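Local coordinates for protein Maltose/maltodextrin transport permease homologue (Bdellovibrio bacteriovorus HD100, PDB 6FFL) that binds maltotriose in its solute-binding domain, which is fused to the membrane subunit of an ABC transporter that probably imports maltose and maltodextrins, at residues P31-Q36 and A287-K292; E134-G139 and I200-D205. One frame throughout, in Å; residues are numbered along the deposited sequence.

Contact 1 of 2, residues P31-Q36 and A287-K292; sequences PGITVQ and AVKLLK
L290 and V35 meet tip to tip, and this pair is the heart of the contact between helix 281-294 and the start of strand 34-39. A single methyl of L290, CD2, reaches both branches of the valine: it lies 3.9 Å from V35 CG2 and equally close to V35 CG1, seated over the fork of the side chain. L290 holds CG anti to its backbone N (chi1 -175°), which carries the isobutyl group away from the helix and toward the strand. The backbones stay well apart, with V35 CA and L290 CA 8.9 Å from each other, and the two side chains span that gap.

Two residues earlier in the chain, I33 makes a looser second contact. Its CD1 lies 4.2 Å from K289 CD, the isoleucine meeting the aliphatic part of the lysine nearly at a right angle. K289 thus contributes one methylene, CD, at the exposed margin of the apolar patch.

The same apolar cluster takes in F26 of helix 13-29, which touches both I33 and L290; L23 adds to L290, and I5 of the neighbouring strand 4-9 packs against I33, V35 and L290. V35 also has its backbone N hydrogen-bonded to E27 OE2. Strand 34-39 pairs in parallel with strand 4-9, and helix 13-29 connects the two, so the contact packs a helix from far along the sequence onto a beta-alpha-beta unit, in keeping with the alpha/beta lobes of periplasmic-type solute-binding proteins.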
loop_
_atom_site.group_PDB
_atom_site.type_symbol
_atom_site.label_atom_id
_atom_site.label_comp_id
_atom_site.label_asym_id
_atom_site.label_seq_id
_atom_site.Cartn_x
_atom_site.Cartn_y
_atom_site.Cartn_z
ATOM N N PRO A 31 13.684 -21.829 21.589
ATOM C CA PRO A 31 14.762 -22.751 21.222
ATOM C C PRO A 31 14.224 -23.874 20.352
ATOM O O PRO A 31 13.146 -24.421 20.599
ATOM C CB PRO A 31 15.264 -23.272 22.573
ATOM C CG PRO A 31 14.880 -22.239 23.548
ATOM C CD PRO A 31 13.602 -21.630 23.045
ATOM N N GLY A 32 14.972 -24.199 19.308
ATOM C CA GLY A 32 14.560 -25.188 18.350
ATOM C C GLY A 32 13.964 -24.620 17.082
ATOM O O GLY A 32 13.875 -25.342 16.083
ATOM N N ILE A 33 13.557 -23.352 17.086
ATOM C CA ILE A 33 13.000 -22.711 15.901
ATOM C C ILE A 33 13.892 -21.540 15.520
ATOM O O ILE A 33 14.178 -20.673 16.355
ATOM C CB ILE A 33 11.552 -22.229 16.120
ATOM C CG1 ILE A 33 10.662 -23.351 16.649
ATOM C CG2 ILE A 33 10.987 -21.651 14.823
ATOM C CD1 ILE A 33 9.241 -22.894 16.921
ATOM N N THR A 34 14.334 -21.518 14.267
ATOM C CA THR A 34 14.968 -20.342 13.690
ATOM C C THR A 34 14.202 -19.931 12.440
ATOM O O THR A 34 13.466 -20.725 11.849
ATOM C CB THR A 34 16.441 -20.596 13.357
ATOM O OG1 THR A 34 16.541 -21.565 12.304
ATOM C CG2 THR A 34 17.186 -21.083 14.590
ATOM N N VAL A 35 14.374 -18.671 12.042
ATOM C CA VAL A 35 13.564 -18.072 10.989
ATOM C C VAL A 35 14.474 -17.403 9.971
ATOM O O VAL A 35 15.340 -16.605 10.339
ATOM C CB VAL A 35 12.566 -17.045 11.554
ATOM C CG1 VAL A 35 11.673 -16.494 10.431
ATOM C CG2 VAL A 35 11.745 -17.664 12.679
ATOM N N GLN A 36 14.261 -17.711 8.696
ATOM C CA GLN A 36 14.918 -17.016 7.597
ATOM C C GLN A 36 13.922 -16.063 6.943
ATOM O O GLN A 36 12.894 -16.499 6.414
ATOM C CB GLN A 36 15.456 -18.010 6.570
ATOM C CG GLN A 36 15.919 -17.364 5.272
ATOM C CD GLN A 36 17.215 -16.594 5.431
ATOM O OE1 GLN A 36 18.226 -17.147 5.869
ATOM N NE2 GLN A 36 17.198 -15.314 5.059
ATOM N N ALA A 287 5.432 -22.604 12.268
ATOM C CA ALA A 287 4.885 -21.481 11.511
ATOM C C ALA A 287 3.686 -20.871 12.225
ATOM O O ALA A 287 3.509 -19.646 12.231
ATOM C CB ALA A 287 4.502 -21.941 10.101
ATOM N N VAL A 288 2.848 -21.711 12.831
ATOM C CA VAL A 288 1.685 -21.199 13.546
ATOM C C VAL A 288 2.122 -20.416 14.777
ATOM O O VAL A 288 1.577 -19.345 15.069
ATOM C CB VAL A 288 0.727 -22.356 13.886
ATOM C CG1 VAL A 288 -0.335 -21.923 14.878
ATOM C CG2 VAL A 288 0.069 -22.859 12.604
ATOM N N LYS A 289 3.131 -20.917 15.498
ATOM C CA LYS A 289 3.677 -20.177 16.634
ATOM C C LYS A 289 4.194 -18.813 16.200
ATOM O O LYS A 289 3.924 -17.799 16.851
ATOM C CB LYS A 289 4.796 -20.971 17.305
ATOM C CG LYS A 289 4.324 -22.137 18.140
ATOM C CD LYS A 289 5.505 -22.860 18.757
ATOM C CE LYS A 289 5.177 -23.374 20.146
ATOM N NZ LYS A 289 5.983 -24.580 20.456
ATOM N N LEU A 290 4.931 -18.768 15.088
ATOM C CA LEU A 290 5.478 -17.503 14.617
ATOM C C LEU A 290 4.369 -16.551 14.185
ATOM O O LEU A 290 4.437 -15.348 14.463
ATOM C CB LEU A 290 6.455 -17.753 13.471
ATOM C CG LEU A 290 7.183 -16.509 12.961
ATOM C CD1 LEU A 290 8.000 -15.895 14.093
ATOM C CD2 LEU A 290 8.075 -16.865 11.785
ATOM N N LEU A 291 3.350 -17.076 13.494
ATOM C CA LEU A 291 2.209 -16.262 13.075
ATOM C C LEU A 291 1.500 -15.633 14.269
ATOM O O LEU A 291 1.131 -14.452 14.237
ATOM C CB LEU A 291 1.233 -17.132 12.278
ATOM C CG LEU A 291 -0.154 -16.569 11.979
ATOM C CD1 LEU A 291 0.000 -15.404 11.074
ATOM C CD2 LEU A 291 -1.044 -17.626 11.331
ATOM N N LYS A 292 1.266 -16.417 15.320
ATOM C CA LYS A 292 0.631 -15.872 16.514
ATOM C C LYS A 292 1.523 -14.829 17.181
ATOM O O LYS A 292 1.035 -13.799 17.658
ATOM C CB LYS A 292 0.299 -16.998 17.491
ATOM C CG LYS A 292 -0.790 -17.970 17.004
ATOM C CD LYS A 292 -0.957 -19.110 18.028
ATOM C CE LYS A 292 -2.101 -20.046 17.678
ATOM N NZ LYS A 292 -2.130 -21.247 18.582
#

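Contact 2 of 2, residues E134-G139 and I200-D205; sequences ELIELG and ILKLRD
Helices 132-142 and 191-205 come together with I136 CA and L203 CA 7.7 Å apart, a spacing bridged by side chains alone. I136 touches two residues of the other helix. Its CG1 lies 3.8 Å from L203 CD2, and its CD1 is a little farther from the same methyl, so one leucine branch rests along the end of the isoleucine while the two side chains cross obliquely. CG1 of I136 is anti to the carbonyl carbon (chi1 -70°), and the chain continues extended to CD1, which projects toward the other helix.

K202 comes across that tip at about a right angle. Its chain runs extended as far as CE and then bends at the last torsion (chi4 -70°), bringing NZ to 3.8 Å from I136 CD1. This is a van der Waals approach; the ammonium group has its polar partner in D207, with which it forms a salt bridge just beyond the end of helix 191-205. D207 also touches I136, and on the same helix as I136 the side chain of L135 packs on M230 of strand 228-234.

The chemistry is therefore divided: buried L203 gives the isoleucine a purely apolar partner, while the ion-paired lysine reaches the terminal methyl roughly at right angles to the leucine. Dispersion forces and the exclusion of water probably account for the attraction between the helices, with the lysine's charge balanced by D207.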
loop_
_atom_site.group_PDB
_atom_site.type_symbol
_atom_site.label_atom_id
_atom_site.label_comp_id
_atom_site.label_asym_id
_atom_site.label_seq_id
_atom_site.Cartn_x
_atom_site.Cartn_y
_atom_site.Cartn_z
ATOM N N GLU A 134 -5.403 24.757 -5.184
ATOM C CA GLU A 134 -4.366 25.158 -4.238
ATOM C C GLU A 134 -3.116 24.306 -4.397
ATOM O O GLU A 134 -1.991 24.812 -4.299
ATOM C CB GLU A 134 -4.884 25.040 -2.803
ATOM C CG GLU A 134 -5.882 26.116 -2.411
ATOM C CD GLU A 134 -6.314 26.003 -0.957
ATOM O OE1 GLU A 134 -5.734 25.173 -0.217
ATOM O OE2 GLU A 134 -7.229 26.753 -0.556
ATOM N N LEU A 135 -3.295 23.002 -4.606
ATOM C CA LEU A 135 -2.147 22.116 -4.780
ATOM C C LEU A 135 -1.294 22.552 -5.963
ATOM O O LEU A 135 -0.058 22.584 -5.876
ATOM C CB LEU A 135 -2.630 20.679 -4.963
ATOM C CG LEU A 135 -1.578 19.658 -5.396
ATOM C CD1 LEU A 135 -0.673 19.385 -4.224
ATOM C CD2 LEU A 135 -2.267 18.376 -5.858
ATOM N N ILE A 136 -1.935 22.935 -7.067
ATOM C CA ILE A 136 -1.179 23.305 -8.256
ATOM C C ILE A 136 -0.508 24.658 -8.072
ATOM O O ILE A 136 0.652 24.844 -8.458
ATOM C CB ILE A 136 -2.100 23.282 -9.488
ATOM C CG1 ILE A 136 -2.459 21.827 -9.806
ATOM C CG2 ILE A 136 -1.429 23.959 -10.659
ATOM C CD1 ILE A 136 -3.732 21.670 -10.658
ATOM N N GLU A 137 -1.228 25.629 -7.505
ATOM C CA GLU A 137 -0.644 26.946 -7.265
ATOM C C GLU A 137 0.580 26.849 -6.361
ATOM O O GLU A 137 1.639 27.423 -6.656
ATOM C CB GLU A 137 -1.693 27.872 -6.646
ATOM C CG GLU A 137 -2.401 28.793 -7.630
ATOM C CD GLU A 137 -3.863 29.034 -7.263
ATOM O OE1 GLU A 137 -4.646 29.435 -8.152
ATOM O OE2 GLU A 137 -4.228 28.819 -6.082
ATOM N N LEU A 138 0.435 26.166 -5.223
ATOM C CA LEU A 138 1.565 25.960 -4.327
ATOM C C LEU A 138 2.659 25.143 -5.000
ATOM O O LEU A 138 3.847 25.457 -4.874
ATOM C CB LEU A 138 1.090 25.264 -3.053
ATOM C CG LEU A 138 2.071 25.063 -1.904
ATOM C CD1 LEU A 138 2.624 26.408 -1.425
ATOM C CD2 LEU A 138 1.357 24.316 -0.786
ATOM N N GLY A 139 2.274 24.084 -5.715
ATOM C CA GLY A 139 3.258 23.264 -6.401
ATOM C C GLY A 139 4.101 24.049 -7.390
ATOM O O GLY A 139 5.300 23.804 -7.523
ATOM N N ILE A 200 -3.194 13.687 -14.261
ATOM C CA ILE A 200 -1.782 13.495 -13.974
ATOM C C ILE A 200 -0.924 13.953 -15.150
ATOM O O ILE A 200 0.155 14.523 -14.956
ATOM C CB ILE A 200 -1.529 12.036 -13.569
ATOM C CG1 ILE A 200 -2.036 11.834 -12.133
ATOM C CG2 ILE A 200 -0.052 11.669 -13.665
ATOM C CD1 ILE A 200 -1.932 10.441 -11.670
ATOM N N LEU A 201 -1.394 13.757 -16.390
ATOM C CA LEU A 201 -0.676 14.339 -17.519
ATOM C C LEU A 201 -0.571 15.853 -17.384
ATOM O O LEU A 201 0.458 16.448 -17.725
ATOM C CB LEU A 201 -1.358 13.978 -18.842
ATOM C CG LEU A 201 -1.180 12.565 -19.376
ATOM C CD1 LEU A 201 -2.013 12.423 -20.641
ATOM C CD2 LEU A 201 0.269 12.297 -19.688
ATOM N N LYS A 202 -1.630 16.493 -16.894
ATOM C CA LYS A 202 -1.597 17.945 -16.737
ATOM C C LYS A 202 -0.585 18.352 -15.675
ATOM O O LYS A 202 0.167 19.314 -15.865
ATOM C CB LYS A 202 -3.001 18.455 -16.393
ATOM C CG LYS A 202 -3.129 19.954 -16.155
ATOM C CD LYS A 202 -4.605 20.323 -15.988
ATOM C CE LYS A 202 -4.809 21.805 -15.704
ATOM N NZ LYS A 202 -4.331 22.175 -14.342
ATOM N N LEU A 203 -0.545 17.628 -14.552
ATOM C CA LEU A 203 0.458 17.915 -13.526
ATOM C C LEU A 203 1.872 17.817 -14.089
ATOM O O LEU A 203 2.746 18.618 -13.736
ATOM C CB LEU A 203 0.299 16.952 -12.349
ATOM C CG LEU A 203 -0.963 17.022 -11.484
ATOM C CD1 LEU A 203 -0.914 15.975 -10.384
ATOM C CD2 LEU A 203 -1.156 18.407 -10.901
ATOM N N ARG A 204 2.111 16.853 -14.984
ATOM C CA ARG A 204 3.459 16.620 -15.492
ATOM C C ARG A 204 3.825 17.582 -16.613
ATOM O O ARG A 204 4.958 18.074 -16.664
ATOM C CB ARG A 204 3.592 15.168 -15.976
ATOM C CG ARG A 204 5.003 14.750 -16.401
ATOM C CD ARG A 204 4.997 13.409 -17.170
ATOM N NE ARG A 204 4.460 13.585 -18.517
ATOM C CZ ARG A 204 4.259 12.597 -19.387
ATOM N NH1 ARG A 204 4.560 11.349 -19.059
ATOM N NH2 ARG A 204 3.765 12.863 -20.589
ATOM N N ASP A 205 2.893 17.858 -17.523
ATOM C CA ASP A 205 3.240 18.490 -18.793
ATOM C C ASP A 205 2.763 19.921 -18.916
ATOM O O ASP A 205 3.358 20.698 -19.662
ATOM C CB ASP A 205 2.662 17.681 -19.962
ATOM C CG ASP A 205 3.240 16.292 -20.038
ATOM O OD1 ASP A 205 4.345 16.086 -19.484
ATOM O OD2 ASP A 205 2.602 15.412 -20.653
#

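In the fold
Contacts 1 and 2 lie on opposite sides of the chain's centre, 48 Å apart between centres, and their nearest atoms are still about 34 Å from each other. Along the sequence, 134-139 and 200-205 are nested inside the loop closed by 31-36 with 287-292. Each contact packs the outer part of one end of the elongated molecule, contact 1 beside the sheet containing strands 4-9 and 34-39, contact 2 beside the one containing strand 228-234. The bound maltotriose sits between these two ends, consistent with the interlobe ligand cleft of solute-binding proteins. The side chain of I136 in contact 2 is about 13 Å from a bound platinum ion.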